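Local coordinates for protein Alpha/beta hydrolase (PDB 4EZI) that is an uncharacterised alpha/beta hydrolase, probably a serine hydrolase that cleaves ester bonds, perhaps with lipase-like activity on triacylglycerols, at residues V37-K49 with I59-G72. Sequence-based numbering, arbitrary orientation. Where two conformers were deposited one is given.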
loop_
_atom_site.group_PDB
_atom_site.type_symbol
_atom_site.label_atom_id
_atom_site.label_comp_id
_atom_site.label_asym_id
_atom_site.label_seq_id
_atom_site.Cartn_x
_atom_site.Cartn_y
_atom_site.Cartn_z
ATOM N N VAL A 37 15.683 -3.084 -18.983
ATOM C CA VAL A 37 14.336 -3.394 -19.474
ATOM C C VAL A 37 14.410 -4.523 -20.499
ATOM O O VAL A 37 15.262 -4.514 -21.392
ATOM C CB VAL A 37 13.602 -2.149 -20.072
ATOM C CG1 VAL A 37 13.609 -0.997 -19.070
ATOM C CG2 VAL A 37 14.207 -1.692 -21.388
ATOM N N HIS A 38 13.515 -5.498 -20.359
ATOM C CA HIS A 38 13.476 -6.690 -21.212
ATOM C C HIS A 38 12.148 -6.917 -21.932
ATOM O O HIS A 38 12.124 -7.710 -22.867
ATOM C CB HIS A 38 13.784 -7.952 -20.381
ATOM C CG HIS A 38 15.077 -7.903 -19.643
ATOM N ND1 HIS A 38 16.294 -8.115 -20.265
ATOM C CD2 HIS A 38 15.350 -7.696 -18.330
ATOM C CE1 HIS A 38 17.255 -8.032 -19.360
ATOM N NE2 HIS A 38 16.708 -7.784 -18.182
ATOM N N TYR A 39 11.062 -6.253 -21.503
ATOM C CA TYR A 39 9.701 -6.559 -21.976
ATOM C C TYR A 39 8.880 -5.340 -22.261
ATOM O O TYR A 39 9.106 -4.291 -21.651
ATOM C CB TYR A 39 8.949 -7.349 -20.896
ATOM C CG TYR A 39 9.600 -8.671 -20.609
ATOM C CD1 TYR A 39 9.518 -9.693 -21.534
ATOM C CD2 TYR A 39 10.302 -8.896 -19.443
ATOM C CE1 TYR A 39 10.120 -10.898 -21.298
ATOM C CE2 TYR A 39 10.917 -10.116 -19.185
ATOM C CZ TYR A 39 10.807 -11.120 -20.114
ATOM O OH TYR A 39 11.431 -12.331 -19.875
ATOM N N ASP A 40 7.942 -5.512 -23.196
ATOM C CA ASP A 40 6.768 -4.652 -23.302
ATOM C C ASP A 40 5.644 -5.305 -22.478
ATOM O O ASP A 40 5.620 -6.530 -22.335
ATOM C CB ASP A 40 6.342 -4.504 -24.773
ATOM C CG ASP A 40 7.472 -4.104 -25.666
ATOM O OD1 ASP A 40 8.068 -3.065 -25.422
ATOM O OD2 ASP A 40 7.774 -4.841 -26.641
ATOM N N LEU A 41 4.707 -4.505 -21.964
ATOM C CA LEU A 41 3.568 -5.049 -21.194
ATOM C C LEU A 41 2.255 -4.784 -21.907
ATOM O O LEU A 41 2.102 -3.747 -22.564
ATOM C CB LEU A 41 3.469 -4.418 -19.793
ATOM C CG LEU A 41 4.764 -4.235 -19.013
ATOM C CD1 LEU A 41 4.490 -3.548 -17.680
ATOM C CD2 LEU A 41 5.454 -5.594 -18.815
ATOM N N GLN A 42 1.289 -5.694 -21.740
ATOM C CA GLN A 42 -0.117 -5.438 -22.046
ATOM C C GLN A 42 -0.829 -5.096 -20.731
ATOM O O GLN A 42 -0.664 -5.793 -19.718
ATOM C CB GLN A 42 -0.761 -6.659 -22.689
ATOM C CG GLN A 42 -2.307 -6.575 -22.864
ATOM C CD GLN A 42 -2.794 -5.550 -23.867
ATOM O OE1 GLN A 42 -2.368 -5.558 -25.014
ATOM N NE2 GLN A 42 -3.732 -4.674 -23.444
ATOM N N LEU A 43 -1.632 -4.033 -20.765
ATOM C CA LEU A 43 -2.329 -3.534 -19.597
ATOM C C LEU A 43 -3.827 -3.788 -19.669
ATOM O O LEU A 43 -4.436 -3.610 -20.729
ATOM C CB LEU A 43 -2.125 -2.011 -19.481
ATOM C CG LEU A 43 -0.721 -1.450 -19.478
ATOM C CD1 LEU A 43 -0.741 0.068 -19.241
ATOM C CD2 LEU A 43 0.069 -2.090 -18.422
ATOM N N TYR A 44 -4.398 -4.110 -18.502
ATOM C CA TYR A 44 -5.832 -4.266 -18.320
ATOM C C TYR A 44 -6.250 -3.560 -17.050
ATOM O O TYR A 44 -5.579 -3.679 -16.012
ATOM C CB TYR A 44 -6.212 -5.734 -18.183
ATOM C CG TYR A 44 -6.033 -6.526 -19.459
ATOM C CD1 TYR A 44 -7.006 -6.505 -20.444
ATOM C CD2 TYR A 44 -4.906 -7.292 -19.670
ATOM C CE1 TYR A 44 -6.870 -7.234 -21.616
ATOM C CE2 TYR A 44 -4.742 -8.009 -20.869
ATOM C CZ TYR A 44 -5.730 -7.950 -21.830
ATOM O OH TYR A 44 -5.579 -8.667 -23.001
ATOM N N LYS A 45 -7.376 -2.851 -17.109
ATOM C CA LYS A 45 -8.074 -2.416 -15.898
ATOM C C LYS A 45 -9.177 -3.419 -15.613
ATOM O O LYS A 45 -9.962 -3.756 -16.526
ATOM C CB LYS A 45 -8.669 -1.002 -16.082
ATOM C CG LYS A 45 -9.616 -0.579 -14.964
ATOM C CD LYS A 45 -9.912 0.935 -15.006
ATOM C CE LYS A 45 -10.843 1.320 -16.077
ATOM N NZ LYS A 45 -12.128 0.779 -15.704
ATOM N N ILE A 46 -9.222 -3.910 -14.377
ATOM C CA ILE A 46 -10.220 -4.886 -14.005
ATOM C C ILE A 46 -11.116 -4.355 -12.895
ATOM O O ILE A 46 -10.732 -3.493 -12.116
ATOM C CB ILE A 46 -9.591 -6.255 -13.605
ATOM C CG1 ILE A 46 -8.903 -6.233 -12.226
ATOM C CG2 ILE A 46 -8.599 -6.752 -14.663
ATOM C CD1 ILE A 46 -8.394 -7.644 -11.796
ATOM N N ASN A 47 -12.308 -4.939 -12.838
ATOM C CA ASN A 47 -13.240 -4.760 -11.749
ATOM C C ASN A 47 -13.541 -6.113 -11.133
ATOM O O ASN A 47 -13.660 -7.123 -11.862
ATOM C CB ASN A 47 -14.510 -4.075 -12.224
ATOM C CG ASN A 47 -14.224 -2.819 -12.992
ATOM O OD1 ASN A 47 -14.106 -2.834 -14.222
ATOM N ND2 ASN A 47 -14.105 -1.710 -12.275
ATOM N N TYR A 48 -13.655 -6.151 -9.813
ATOM C CA TYR A 48 -13.765 -7.409 -9.099
ATOM C C TYR A 48 -14.607 -7.256 -7.842
ATOM O O TYR A 48 -14.743 -6.171 -7.263
ATOM C CB TYR A 48 -12.367 -7.959 -8.775
ATOM C CG TYR A 48 -11.602 -7.129 -7.768
ATOM C CD1 TYR A 48 -10.897 -5.987 -8.155
ATOM C CD2 TYR A 48 -11.612 -7.461 -6.407
ATOM C CE1 TYR A 48 -10.204 -5.235 -7.240
ATOM C CE2 TYR A 48 -10.929 -6.694 -5.484
ATOM C CZ TYR A 48 -10.195 -5.600 -5.898
ATOM O OH TYR A 48 -9.504 -4.822 -4.991
ATOM N N LYS A 49 -15.136 -8.386 -7.394
ATOM C CA LYS A 49 -15.971 -8.462 -6.187
ATOM C C LYS A 49 -15.130 -8.523 -4.926
ATOM O O LYS A 49 -14.195 -9.312 -4.824
ATOM C CB LYS A 49 -16.835 -9.724 -6.208
ATOM C CG LYS A 49 -17.796 -9.787 -7.341
ATOM C CD LYS A 49 -18.610 -11.085 -7.281
ATOM C CE LYS A 49 -19.661 -11.097 -8.362
ATOM N NZ LYS A 49 -20.448 -12.362 -8.283
ATOM N N ILE A 59 -17.830 -3.509 -5.711
ATOM C CA ILE A 59 -17.041 -3.810 -6.912
ATOM C C ILE A 59 -15.886 -2.813 -6.972
ATOM O O ILE A 59 -16.091 -1.612 -7.096
ATOM C CB ILE A 59 -17.897 -3.765 -8.220
ATOM C CG1 ILE A 59 -19.108 -4.688 -8.118
ATOM C CG2 ILE A 59 -17.023 -4.093 -9.411
ATOM C CD1 ILE A 59 -18.829 -6.102 -7.765
ATOM N N ALA A 60 -14.673 -3.334 -6.860
ATOM C CA ALA A 60 -13.464 -2.525 -6.800
ATOM C C ALA A 60 -12.651 -2.684 -8.091
ATOM O O ALA A 60 -12.973 -3.517 -8.932
ATOM C CB ALA A 60 -12.640 -2.942 -5.557
ATOM N N SER A 61 -11.621 -1.854 -8.250
ATOM C CA SER A 61 -10.837 -1.811 -9.485
ATOM C C SER A 61 -9.343 -1.907 -9.234
ATOM O O SER A 61 -8.876 -1.696 -8.107
ATOM C CB SER A 61 -11.188 -0.537 -10.272
ATOM O OG SER A 61 -11.031 0.652 -9.504
ATOM N N GLY A 62 -8.580 -2.179 -10.279
ATOM C CA GLY A 62 -7.142 -2.162 -10.232
ATOM C C GLY A 62 -6.556 -2.453 -11.588
ATOM O O GLY A 62 -7.305 -2.609 -12.580
ATOM N N LEU A 63 -5.230 -2.483 -11.656
ATOM C CA LEU A 63 -4.470 -2.680 -12.871
ATOM C C LEU A 63 -3.779 -4.033 -12.864
ATOM O O LEU A 63 -3.208 -4.446 -11.855
ATOM C CB LEU A 63 -3.394 -1.604 -12.975
ATOM C CG LEU A 63 -2.681 -1.475 -14.329
ATOM C CD1 LEU A 63 -3.621 -0.933 -15.415
ATOM C CD2 LEU A 63 -1.463 -0.588 -14.195
ATOM N N VAL A 64 -3.784 -4.693 -14.025
ATOM C CA VAL A 64 -2.958 -5.872 -14.260
ATOM C C VAL A 64 -2.088 -5.615 -15.491
ATOM O O VAL A 64 -2.579 -5.189 -16.536
ATOM C CB VAL A 64 -3.796 -7.146 -14.496
ATOM C CG1 VAL A 64 -2.887 -8.348 -14.712
ATOM C CG2 VAL A 64 -4.754 -7.365 -13.342
ATOM N N ALA A 65 -0.791 -5.864 -15.378
ATOM C CA ALA A 65 0.170 -5.665 -16.457
ATOM C C ALA A 65 0.923 -6.958 -16.708
ATOM O O ALA A 65 1.509 -7.520 -15.790
ATOM C CB ALA A 65 1.141 -4.556 -16.103
HETATM N N MSE A 66 0.864 -7.436 -17.953
HETATM C CA MSE A 66 1.387 -8.740 -18.352
HETATM C C MSE A 66 2.542 -8.563 -19.343
HETATM O O MSE A 66 2.315 -8.107 -20.472
HETATM C CB MSE A 66 0.288 -9.589 -19.019
HETATM C CG MSE A 66 -0.805 -9.996 -18.060
HETATM SE SE MSE A 66 -2.312 -10.816 -18.989
HETATM C CE MSE A 66 -3.459 -11.234 -17.474
ATOM N N PRO A 67 3.761 -8.975 -18.957
ATOM C CA PRO A 67 4.854 -9.029 -19.942
ATOM C C PRO A 67 4.466 -9.845 -21.174
ATOM O O PRO A 67 3.935 -10.948 -21.067
ATOM C CB PRO A 67 5.986 -9.699 -19.163
ATOM C CG PRO A 67 5.737 -9.350 -17.731
ATOM C CD PRO A 67 4.235 -9.315 -17.602
ATOM N N ILE A 68 4.742 -9.271 -22.334
ATOM C CA ILE A 68 4.450 -9.906 -23.609
ATOM C C ILE A 68 5.743 -10.713 -23.998
ATOM O O ILE A 68 6.860 -10.237 -23.887
ATOM C CB ILE A 68 4.090 -8.848 -24.692
ATOM C CG1 ILE A 68 2.890 -7.985 -24.253
ATOM C CG2 ILE A 68 3.830 -9.516 -26.055
ATOM C CD1 ILE A 68 2.766 -6.660 -25.060
ATOM N N HIS A 69 5.566 -11.933 -24.424
ATOM C CA HIS A 69 6.678 -12.799 -24.784
ATOM C C HIS A 69 7.663 -13.085 -23.650
ATOM O O HIS A 69 8.874 -12.872 -23.795
ATOM C CB HIS A 69 7.464 -12.253 -25.980
ATOM C CG HIS A 69 6.639 -12.065 -27.209
ATOM N ND1 HIS A 69 6.871 -11.048 -28.110
ATOM C CD2 HIS A 69 5.572 -12.751 -27.679
ATOM C CE1 HIS A 69 5.984 -11.120 -29.088
ATOM N NE2 HIS A 69 5.183 -12.144 -28.850
ATOM N N PRO A 70 7.157 -13.609 -22.530
ATOM C CA PRO A 70 8.059 -13.928 -21.441
ATOM C C PRO A 70 9.094 -14.997 -21.845
ATOM O O PRO A 70 8.761 -15.931 -22.569
ATOM C CB PRO A 70 7.125 -14.420 -20.351
ATOM C CG PRO A 70 5.892 -14.821 -21.039
ATOM C CD PRO A 70 5.760 -13.952 -22.209
ATOM N N VAL A 71 10.322 -14.827 -21.374
ATOM C CA VAL A 71 11.428 -15.782 -21.656
ATOM C C VAL A 71 11.417 -16.924 -20.629
ATOM O O VAL A 71 11.754 -18.080 -20.915
ATOM C CB VAL A 71 12.776 -14.978 -21.719
ATOM C CG1 VAL A 71 13.996 -15.880 -21.864
ATOM C CG2 VAL A 71 12.698 -13.962 -22.881
ATOM N N GLY A 72 10.999 -16.597 -19.419
ATOM C CA GLY A 72 10.834 -17.588 -18.367
ATOM C C GLY A 72 9.377 -17.702 -17.956
ATOM O O GLY A 72 8.475 -17.029 -18.511
HETATM O O HOH W 1 10.249 -14.077 -18.170
HETATM O O HOH W 2 -15.183 -0.862 -9.730
HETATM O O HOH W 3 -9.233 -2.083 -5.339
#
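Ala60 presses its CB onto a face of the Tyr48 ring, 4.0 Å from the ring centroid, a CH-pi contact on the face of the hairpin that also carries Ile46 and Val64. Tyr48 holds CG between its backbone N and carbonyl carbon (chi1 68°), which folds the ring over Ala60. A water joins Tyr48 OH to Ser61 O, and Met144 and Ala147 of helix 134-154 touch the Tyr48 side chain. Further along this face, Ile46 CD1 meets Val64 CG2 at 4.0 Å, and the selenium of selenomethionine Met66 approaches the Tyr44 ring obliquely, a Met-aromatic contact. Strands 41-51 and 57-67 form a beta hairpin in the antiparallel flank of the alpha/beta-hydrolase sheet, with strand 8-17 outside it. On the opposite face, Ala65 CB touches Leu43 CD2 (3.6 Å) and Leu41 CD1 (3.8 Å), and Leu102 of helix 99-108 packs against all three side chains. Nine backbone hydrogen bonds join the segments, ending at Ile68 N to Asp40 O. Beyond it Tyr39 carries much of the contact: Pro67 CB lies over a ring face, 4.0 Å from Tyr39 CG, and His69 O lies in plane at the edge. At the looser, exposed Val71-Gly72 end, a water bridges Tyr39 OH and Gly72 N.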